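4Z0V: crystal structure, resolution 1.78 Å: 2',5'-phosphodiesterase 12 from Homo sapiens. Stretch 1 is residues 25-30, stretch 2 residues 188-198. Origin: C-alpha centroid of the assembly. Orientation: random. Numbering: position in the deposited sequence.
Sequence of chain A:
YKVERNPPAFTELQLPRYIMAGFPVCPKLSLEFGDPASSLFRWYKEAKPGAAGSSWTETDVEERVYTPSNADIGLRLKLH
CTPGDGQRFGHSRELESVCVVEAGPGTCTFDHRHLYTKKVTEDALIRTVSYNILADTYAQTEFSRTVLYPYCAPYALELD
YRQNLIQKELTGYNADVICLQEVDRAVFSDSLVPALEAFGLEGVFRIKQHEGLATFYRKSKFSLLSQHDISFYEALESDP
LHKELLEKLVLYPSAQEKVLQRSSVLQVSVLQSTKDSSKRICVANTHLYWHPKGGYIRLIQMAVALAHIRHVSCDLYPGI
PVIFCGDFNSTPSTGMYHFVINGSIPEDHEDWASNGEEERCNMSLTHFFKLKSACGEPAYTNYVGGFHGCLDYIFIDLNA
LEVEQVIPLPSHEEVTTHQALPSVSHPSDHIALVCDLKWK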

# COMPACT_ATOMS: atom_id res chain seq x y z
N VAL A 25 3.66 2.81 -18.65
CA VAL A 25 4.75 3.78 -18.52
C VAL A 25 4.11 5.02 -17.91
O VAL A 25 3.28 5.67 -18.56
CB VAL A 25 5.43 4.09 -19.89
CG1 VAL A 25 6.55 5.12 -19.71
CG2 VAL A 25 5.98 2.82 -20.53
N CYS A 26 4.45 5.30 -16.64
CA CYS A 26 3.83 6.36 -15.85
C CYS A 26 4.82 7.48 -15.59
O CYS A 26 5.64 7.39 -14.68
CB CYS A 26 3.27 5.79 -14.55
SG CYS A 26 2.17 4.37 -14.79
N PRO A 27 4.80 8.54 -16.41
CA PRO A 27 5.76 9.61 -16.22
C PRO A 27 5.54 10.38 -14.93
O PRO A 27 4.40 10.58 -14.52
CB PRO A 27 5.52 10.54 -17.42
CG PRO A 27 4.14 10.25 -17.88
CD PRO A 27 3.90 8.81 -17.55
N LYS A 28 6.64 10.85 -14.33
CA LYS A 28 6.57 11.75 -13.19
C LYS A 28 6.37 13.12 -13.80
O LYS A 28 7.11 13.48 -14.72
CB LYS A 28 7.85 11.65 -12.33
CG LYS A 28 7.84 12.57 -11.11
CD LYS A 28 9.10 12.27 -10.29
CE LYS A 28 9.27 13.16 -9.12
NZ LYS A 28 10.41 12.72 -8.28
N LEU A 29 5.31 13.81 -13.41
CA LEU A 29 5.01 15.17 -13.87
C LEU A 29 4.61 15.97 -12.69
O LEU A 29 3.55 15.71 -12.12
CB LEU A 29 3.88 15.28 -14.93
CG LEU A 29 3.47 14.14 -15.82
CD1 LEU A 29 2.10 14.41 -16.34
CD2 LEU A 29 4.36 14.06 -17.03
N SER A 30 5.42 16.90 -12.28
CA SER A 30 5.01 17.74 -11.17
C SER A 30 4.66 19.05 -11.83
O SER A 30 5.48 19.62 -12.56
CB SER A 30 6.09 17.83 -10.11
OG SER A 30 6.50 16.54 -9.68
N PHE A 188 7.67 6.13 -2.98
CA PHE A 188 6.48 6.97 -2.87
C PHE A 188 6.52 8.09 -3.90
O PHE A 188 5.58 8.23 -4.66
CB PHE A 188 6.34 7.58 -1.46
CG PHE A 188 5.10 8.42 -1.30
CD1 PHE A 188 3.85 7.84 -1.17
CD2 PHE A 188 5.18 9.81 -1.33
CE1 PHE A 188 2.70 8.62 -1.08
CE2 PHE A 188 4.02 10.59 -1.25
CZ PHE A 188 2.79 10.00 -1.12
N SER A 189 7.61 8.88 -3.94
CA SER A 189 7.64 10.04 -4.81
C SER A 189 7.87 9.75 -6.30
O SER A 189 7.33 10.49 -7.13
CB SER A 189 8.69 11.03 -4.31
OG SER A 189 9.96 10.40 -4.28
N ASP A 190 8.65 8.71 -6.64
CA ASP A 190 9.04 8.45 -8.05
C ASP A 190 8.29 7.31 -8.73
O ASP A 190 8.33 7.25 -9.96
CB ASP A 190 10.54 8.14 -8.16
CG ASP A 190 11.46 9.12 -7.44
OD1 ASP A 190 11.00 10.23 -7.12
OD2 ASP A 190 12.61 8.75 -7.16
N SER A 191 7.64 6.42 -7.97
CA SER A 191 6.93 5.31 -8.61
C SER A 191 5.42 5.35 -8.31
O SER A 191 4.61 5.33 -9.23
CB SER A 191 7.52 3.99 -8.15
OG SER A 191 6.74 2.90 -8.64
N LEU A 192 5.05 5.33 -7.03
CA LEU A 192 3.63 5.27 -6.66
C LEU A 192 2.88 6.56 -6.98
O LEU A 192 1.83 6.50 -7.61
CB LEU A 192 3.47 4.90 -5.18
CG LEU A 192 4.20 3.63 -4.79
CD1 LEU A 192 4.19 3.48 -3.28
CD2 LEU A 192 3.55 2.38 -5.46
N VAL A 193 3.41 7.72 -6.58
CA VAL A 193 2.70 8.97 -6.84
C VAL A 193 2.50 9.17 -8.37
O VAL A 193 1.36 9.33 -8.76
CB VAL A 193 3.34 10.19 -6.14
CG1 VAL A 193 2.88 11.51 -6.78
CG2 VAL A 193 2.99 10.19 -4.65
N PRO A 194 3.50 9.03 -9.26
CA PRO A 194 3.22 9.22 -10.70
C PRO A 194 2.24 8.20 -11.28
O PRO A 194 1.36 8.58 -12.06
CB PRO A 194 4.61 9.06 -11.35
CG PRO A 194 5.58 9.44 -10.25
CD PRO A 194 4.95 8.83 -9.03
N ALA A 195 2.34 6.91 -10.89
CA ALA A 195 1.43 5.92 -11.43
C ALA A 195 0.01 6.14 -10.92
O ALA A 195 -0.95 6.16 -11.70
CB ALA A 195 1.89 4.51 -11.06
N LEU A 196 -0.13 6.26 -9.62
CA LEU A 196 -1.47 6.32 -9.04
C LEU A 196 -2.14 7.66 -9.31
O LEU A 196 -3.36 7.68 -9.52
CB LEU A 196 -1.42 5.97 -7.55
CG LEU A 196 -0.97 4.52 -7.26
CD1 LEU A 196 -0.97 4.24 -5.76
CD2 LEU A 196 -1.94 3.48 -7.89
N GLU A 197 -1.38 8.77 -9.38
CA GLU A 197 -2.08 10.00 -9.73
C GLU A 197 -2.62 9.96 -11.19
O GLU A 197 -3.70 10.49 -11.45
CB GLU A 197 -1.26 11.26 -9.45
CG GLU A 197 -0.14 11.63 -10.38
CD GLU A 197 0.55 12.92 -9.97
OE1 GLU A 197 1.39 13.40 -10.76
OE2 GLU A 197 0.23 13.49 -8.90
N ALA A 198 -1.90 9.28 -12.11
CA ALA A 198 -2.34 9.14 -13.50
C ALA A 198 -3.68 8.38 -13.60
O ALA A 198 -4.46 8.59 -14.54
CB ALA A 198 -1.27 8.40 -14.29
O HOH W 1 2.08 9.01 -14.74
O HOH W 2 4.02 13.05 -10.92
O HOH W 3 1.23 16.25 -11.06

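The strand at residues 28-30 crosses the helix of residues 188-198 almost at right angles (82°), with the axes 8.0 Å apart at closest approach, and the two stretches together bury 330 Å². One direct polar link joins them. Lys28, with all four chi angles in t, extends fully along the helix surface, so that although its CA-to-CB bond points sideways its ammonium reaches Asp190: NZ donates a hydrogen bond to OD1 of Asp190 at 2.8 Å, and the opposite charges make this a salt bridge.

Apolar packing occupies the middle of the contact. Pro194 points toward the strand side, where its CG lies 3.8 Å from CB of Lys28 and its CB 3.5 Å from the carbonyl O of Pro27; the aliphatic base of the lysine thus packs on the proline ring while its tip serves the salt bridge. Cys26 also points toward the helix. Its SG sits 3.7 Å from CB of Ala195, and its CB approaches to 3.6 Å of CA of Ala195. The helix is kinked here, since N of Pro194 carries no hydrogen and makes no bond to the preceding turn.

Water supplies the remaining polar links. Water 1 donates to both O of Pro27 and O of Pro194, each at 2.8 Å, joining two carbonyls that could not bond to each other. Near Glu197, OE1 lies 3.4 Å from O of Leu29, but both are acceptors and no hydrogen bond forms between them. Water 3 reconciles the pair by donating to O of Leu29 (2.6 Å) and to OE1 of Glu197 (2.9 Å). Water 2 accepts from N of Leu29 at 2.9 Å and donates to OE1 of Glu197 at 2.7 Å, so the same carboxylate oxygen is tied to the strand through two waters.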